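Local coordinates for protein esterase (Rhizomucor miehei, PDB 4WY5) that probably hydrolyses carboxylic esters as a carboxylesterase with the alpha/beta hydrolase fold, at residues Thr129-Ile134 and Ala168-Tyr173; Leu256-Ser261 and Ala284-Gly289. One frame throughout, in Å; residues are numbered along the deposited sequence.

Contact 1: residues Thr129-Ile134 and Ala168-Tyr173; sequences TAIEEI and AAVSIY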
loop_
_atom_site.group_PDB
_atom_site.type_symbol
_atom_site.label_atom_id
_atom_site.label_comp_id
_atom_site.label_asym_id
_atom_site.label_seq_id
_atom_site.Cartn_x
_atom_site.Cartn_y
_atom_site.Cartn_z
ATOM N N THR A 129 26.649 2.818 -18.074
ATOM C CA THR A 129 26.862 1.470 -18.594
ATOM C C THR A 129 25.716 0.503 -18.248
ATOM O O THR A 129 25.178 -0.169 -19.136
ATOM C CB THR A 129 28.193 0.882 -18.063
ATOM O OG1 THR A 129 29.277 1.764 -18.383
ATOM C CG2 THR A 129 28.466 -0.499 -18.655
ATOM N N ALA A 130 25.314 0.465 -16.976
ATOM C CA ALA A 130 24.269 -0.471 -16.534
ATOM C C ALA A 130 22.925 -0.221 -17.210
ATOM O O ALA A 130 22.238 -1.175 -17.572
ATOM C CB ALA A 130 24.110 -0.425 -15.019
ATOM N N ILE A 131 22.548 1.042 -17.394
ATOM C CA ILE A 131 21.290 1.354 -18.086
ATOM C C ILE A 131 21.297 0.746 -19.487
ATOM O O ILE A 131 20.301 0.167 -19.943
ATOM C CB ILE A 131 21.060 2.872 -18.206
ATOM C CG1 ILE A 131 20.849 3.509 -16.830
ATOM C CG2 ILE A 131 19.859 3.175 -19.084
ATOM C CD1 ILE A 131 20.707 5.035 -16.878
ATOM N N GLU A 132 22.452 0.838 -20.142
ATOM C CA GLU A 132 22.620 0.312 -21.490
ATOM C C GLU A 132 22.619 -1.219 -21.510
ATOM O O GLU A 132 22.130 -1.826 -22.465
ATOM C CB GLU A 132 23.909 0.866 -22.112
ATOM C CG GLU A 132 23.802 2.344 -22.540
ATOM C CD GLU A 132 25.133 2.951 -23.013
ATOM O OE1 GLU A 132 26.163 2.229 -23.051
ATOM O OE2 GLU A 132 25.138 4.157 -23.365
ATOM N N GLU A 133 23.152 -1.841 -20.461
ATOM C CA GLU A 133 23.094 -3.292 -20.356
ATOM C C GLU A 133 21.651 -3.759 -20.160
ATOM O O GLU A 133 21.211 -4.760 -20.745
ATOM C CB GLU A 133 23.981 -3.794 -19.203
ATOM C CG GLU A 133 25.474 -3.783 -19.526
ATOM C CD GLU A 133 26.371 -3.934 -18.306
ATOM O OE1 GLU A 133 25.897 -3.696 -17.175
ATOM O OE2 GLU A 133 27.574 -4.248 -18.486
ATOM N N ILE A 134 20.894 -3.013 -19.368
ATOM C CA ILE A 134 19.565 -3.476 -19.023
ATOM C C ILE A 134 18.649 -3.312 -20.237
ATOM O O ILE A 134 17.776 -4.167 -20.502
ATOM C CB ILE A 134 19.033 -2.742 -17.778
ATOM C CG1 ILE A 134 19.938 -3.082 -16.582
ATOM C CG2 ILE A 134 17.592 -3.125 -17.503
ATOM C CD1 ILE A 134 19.719 -2.243 -15.375
ATOM N N ALA A 168 13.510 3.056 -13.337
ATOM C CA ALA A 168 12.908 4.300 -13.797
ATOM C C ALA A 168 13.645 4.915 -15.003
ATOM O O ALA A 168 13.005 5.397 -15.948
ATOM C CB ALA A 168 12.842 5.290 -12.649
ATOM N N ALA A 169 14.976 4.920 -14.969
ATOM C CA ALA A 169 15.765 5.462 -16.089
ATOM C C ALA A 169 15.687 4.619 -17.384
ATOM O O ALA A 169 15.568 5.167 -18.492
ATOM C CB ALA A 169 17.221 5.636 -15.670
ATOM N N VAL A 170 15.741 3.296 -17.267
ATOM C CA VAL A 170 15.667 2.484 -18.481
ATOM C C VAL A 170 14.259 2.568 -19.073
ATOM O O VAL A 170 14.074 2.269 -20.252
ATOM C CB VAL A 170 16.061 0.978 -18.252
ATOM C CG1 VAL A 170 14.910 0.178 -17.673
ATOM C CG2 VAL A 170 16.533 0.324 -19.566
ATOM N N SER A 171 13.263 2.978 -18.283
ATOM C CA SER A 171 11.944 3.200 -18.884
ATOM C C SER A 171 11.966 4.437 -19.797
ATOM O O SER A 171 11.309 4.465 -20.847
ATOM C CB SER A 171 10.846 3.355 -17.816
ATOM O OG SER A 171 10.713 2.198 -17.005
ATOM N N ILE A 172 12.747 5.442 -19.421
ATOM C CA ILE A 172 12.852 6.659 -20.229
ATOM C C ILE A 172 13.755 6.409 -21.438
ATOM O O ILE A 172 13.413 6.771 -22.573
ATOM C CB ILE A 172 13.403 7.845 -19.407
ATOM C CG1 ILE A 172 12.444 8.189 -18.253
ATOM C CG2 ILE A 172 13.651 9.070 -20.310
ATOM C CD1 ILE A 172 12.978 9.264 -17.285
ATOM N N TYR A 173 14.895 5.768 -21.184
ATOM C CA TYR A 173 15.842 5.393 -22.239
ATOM C C TYR A 173 15.178 4.585 -23.365
ATOM O O TYR A 173 15.348 4.910 -24.542
ATOM C CB TYR A 173 16.993 4.596 -21.622
ATOM C CG TYR A 173 18.118 4.226 -22.550
ATOM C CD1 TYR A 173 18.101 3.025 -23.240
ATOM C CD2 TYR A 173 19.217 5.064 -22.720
ATOM C CE1 TYR A 173 19.138 2.666 -24.083
ATOM C CE2 TYR A 173 20.259 4.712 -23.566
ATOM C CZ TYR A 173 20.209 3.508 -24.239
ATOM O OH TYR A 173 21.230 3.138 -25.076
#
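Tyr-173 and Ala-169, both of which touch Ile-131 on the neighbouring helix, are tied to each other by the backbone hydrogen bond from Tyr-173 N to Ala-169 O, 2.8 Å long. No hydrogen bond passes between 129-134 and 168-173, and the join illustrates how two helices can be held together by apolar side-chain packing alone. Ile-131 supplies the wedge. Its two branches part: CD1 runs to Ala-169 CB at 3.7 Å, while CG2, anti to the backbone N, reaches Tyr-173 CG at 4.0 Å. The helices 129-143 and 162-176 belong to the helical layer that packs on the sheet of the alpha/beta hydrolase fold, and their segments cross at -65° with axes 9.6 Å apart. Beside the wedge, Val-170 turns CG2 to the backbone carbonyl Ile-131 O and, at about a right angle, to Ile-134 CG2, 4.2 Å away. With CG anti to its backbone N (chi1 -175°), Tyr-173 sends its ring obliquely across the other helix until OH lies 3.7 Å from Glu-132 CG; the touch is made by the methylene, the carboxylate lying beyond. Tyr-135 packs edge-to-face with the same ring, and Leu-166 meets both Ile-131 and Ile-134.

Contact 2: residues Leu256-Ser261 and Ala284-Gly289; sequences LFTAES and AVRVLG. With SO4 (sulfate ion), chain C.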
loop_
_atom_site.group_PDB
_atom_site.type_symbol
_atom_site.label_atom_id
_atom_site.label_comp_id
_atom_site.label_asym_id
_atom_site.label_seq_id
_atom_site.Cartn_x
_atom_site.Cartn_y
_atom_site.Cartn_z
ATOM N N LEU A 256 4.917 2.953 -6.763
ATOM C CA LEU A 256 6.075 3.452 -6.013
ATOM C C LEU A 256 5.919 3.299 -4.495
ATOM O O LEU A 256 4.877 3.627 -3.936
ATOM C CB LEU A 256 6.342 4.909 -6.378
ATOM C CG LEU A 256 7.633 5.575 -5.909
ATOM C CD1 LEU A 256 7.960 6.690 -6.866
ATOM C CD2 LEU A 256 7.481 6.173 -4.521
ATOM N N PHE A 257 6.956 2.754 -3.851
ATOM C CA PHE A 257 7.005 2.637 -2.387
ATOM C C PHE A 257 8.057 3.574 -1.842
ATOM O O PHE A 257 9.148 3.700 -2.424
ATOM C CB PHE A 257 7.336 1.222 -1.916
ATOM C CG PHE A 257 6.297 0.180 -2.282
ATOM C CD1 PHE A 257 5.281 -0.153 -1.384
ATOM C CD2 PHE A 257 6.340 -0.458 -3.512
ATOM C CE1 PHE A 257 4.331 -1.114 -1.701
ATOM C CE2 PHE A 257 5.392 -1.427 -3.842
ATOM C CZ PHE A 257 4.383 -1.756 -2.935
ATOM N N THR A 258 7.734 4.193 -0.710
ATOM C CA THR A 258 8.657 5.060 -0.001
ATOM C C THR A 258 8.731 4.582 1.461
ATOM O O THR A 258 7.776 3.982 1.959
ATOM C CB THR A 258 8.195 6.521 -0.125
ATOM O OG1 THR A 258 9.204 7.287 -0.789
ATOM C CG2 THR A 258 7.844 7.114 1.205
ATOM N N ALA A 259 9.860 4.796 2.139
ATOM C CA ALA A 259 9.979 4.382 3.542
ATOM C C ALA A 259 9.934 5.586 4.496
ATOM O O ALA A 259 10.559 6.609 4.226
ATOM C CB ALA A 259 11.269 3.585 3.755
ATOM N N GLU A 260 9.185 5.466 5.598
ATOM C CA GLU A 260 8.964 6.602 6.499
ATOM C C GLU A 260 10.254 7.185 7.082
ATOM O O GLU A 260 10.418 8.401 7.115
ATOM C CB GLU A 260 8.015 6.227 7.661
ATOM C CG GLU A 260 7.762 7.424 8.608
ATOM C CD GLU A 260 6.786 7.133 9.740
ATOM O OE1 GLU A 260 6.917 6.053 10.371
ATOM O OE2 GLU A 260 5.902 7.991 10.016
ATOM N N SER A 261 11.153 6.329 7.563
ATOM C CA SER A 261 12.403 6.797 8.165
ATOM C C SER A 261 13.578 6.546 7.218
ATOM O O SER A 261 14.350 5.589 7.397
ATOM C CB SER A 261 12.647 6.109 9.513
ATOM O OG SER A 261 11.696 6.526 10.489
ATOM N N ALA A 284 1.175 5.439 -5.364
ATOM C CA ALA A 284 2.331 5.696 -4.515
ATOM C C ALA A 284 1.911 5.695 -3.050
ATOM O O ALA A 284 0.865 6.256 -2.716
ATOM C CB ALA A 284 2.975 7.045 -4.890
ATOM N N VAL A 285 2.698 5.041 -2.189
ATOM C CA VAL A 285 2.430 4.982 -0.744
ATOM C C VAL A 285 3.699 5.196 0.089
ATOM O O VAL A 285 4.795 4.802 -0.341
ATOM C CB VAL A 285 1.804 3.609 -0.303
ATOM C CG1 VAL A 285 0.397 3.441 -0.842
ATOM C CG2 VAL A 285 2.687 2.427 -0.723
ATOM N N ARG A 286 3.541 5.818 1.265
ATOM C CA ARG A 286 4.591 5.886 2.291
ATOM C C ARG A 286 4.350 4.779 3.324
ATOM O O ARG A 286 3.257 4.708 3.915
ATOM C CB ARG A 286 4.626 7.258 3.000
ATOM C CG ARG A 286 5.708 7.377 4.104
ATOM C CD ARG A 286 5.579 8.659 4.958
ATOM N NE ARG A 286 5.854 9.850 4.161
ATOM C CZ ARG A 286 5.948 11.088 4.632
ATOM N NH1 ARG A 286 5.791 11.333 5.928
ATOM N NH2 ARG A 286 6.221 12.085 3.793
ATOM N N VAL A 287 5.354 3.922 3.546
ATOM C CA VAL A 287 5.205 2.782 4.488
ATOM C C VAL A 287 5.630 3.152 5.914
ATOM O O VAL A 287 6.798 3.481 6.157
ATOM C CB VAL A 287 6.047 1.570 4.061
ATOM C CG1 VAL A 287 5.745 0.354 4.966
ATOM C CG2 VAL A 287 5.805 1.251 2.596
ATOM N N LEU A 288 4.692 3.082 6.854
ATOM C CA LEU A 288 4.956 3.480 8.241
ATOM C C LEU A 288 5.772 2.454 9.035
ATOM O O LEU A 288 5.528 1.246 8.958
ATOM C CB LEU A 288 3.636 3.744 8.976
ATOM C CG LEU A 288 3.026 5.161 8.990
ATOM C CD1 LEU A 288 3.147 5.900 7.676
ATOM C CD2 LEU A 288 1.567 5.109 9.404
ATOM N N GLY A 289 6.735 2.953 9.807
ATOM C CA GLY A 289 7.578 2.123 10.657
ATOM C C GLY A 289 8.822 1.532 9.999
ATOM O O GLY A 289 9.575 0.797 10.654
HETATM S S SO4 C . 5.186 14.986 7.073
HETATM O O1 SO4 C . 6.186 13.911 7.146
HETATM O O2 SO4 C . 4.793 15.179 5.667
HETATM O O3 SO4 C . 4.034 14.567 7.876
HETATM O O4 SO4 C . 5.740 16.236 7.620
HETATM O O HOH W 1 4.436 9.648 8.260
#
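Phe-257 and Val-285 lie side by side on one face of the sheet, with Phe-257 CD1 3.7 Å from Val-285 CG2. Val-285 CG2 stands between its own backbone N and carbonyl carbon, and that placement carries it to the phenyl ring. Val-287 CG2 approaches the ring at its edge. On the reverse face Leu-256 pairs loosely with Ala-284, and Thr-258 lays CG2 against the aliphatic stem of Arg-286, 3.6 Å from CG.

Between the faces the parallel strands exchange hydrogen bonds in regular turn: Val-285 N to Leu-256 O, Thr-258 N to Val-285 O, Val-287 N to Thr-258 O (2.9 Å), and last Glu-260 N to Val-287 O. Where the chains turn away, a side chain takes over. Glu-260, extended from a CG anti to its backbone N (chi1 -179°), accepts Gly-289 N on OE1 at 3.2 Å, the donor coming from above the carboxylate plane. Glu-260 OE2 and Arg-286 NH1 stay 5.3 Å apart, bridged by a water. Arg-286 NH1 also gives a nearly straight 2.9 Å bond to sulfate O1 in the guanidinium plane, and Arg-286 NE forms a salt bridge with Glu-269 OE2. The sulfate, probably from the crystallisation liquor, also binds Arg-286 NH1 of the second subunit, so it may ease the repulsion between two like charges.

This is a beta-alpha-beta unit: helix 265-277 covers the Thr-258 face, helix 302-319 packs on Phe-257, and strand 282-287 pairs antiparallel with a strand of the second subunit, carrying the sheet across the interface.

Overall arrangement
Contacts 1 and 2 follow one another along the chain and lie on opposite sides of its centre, their own centres 24 Å apart and their nearest atoms about 8 Å apart without touching. One joins helices beside the sheet; the other joins the last two strands within it. Their common point is the probable catalytic machinery. Ser-161, on a likely nucleophile elbow, immediately precedes helix 162-176 of contact 1, and Ile-134 lies near that elbow without touching it. Asp-262 and His-292, which with Ser-161 probably form the catalytic triad, follow closely after the two segments of contact 2, where Ala-259 touches residues of this probable triad. The sulfate marks the subunit interface.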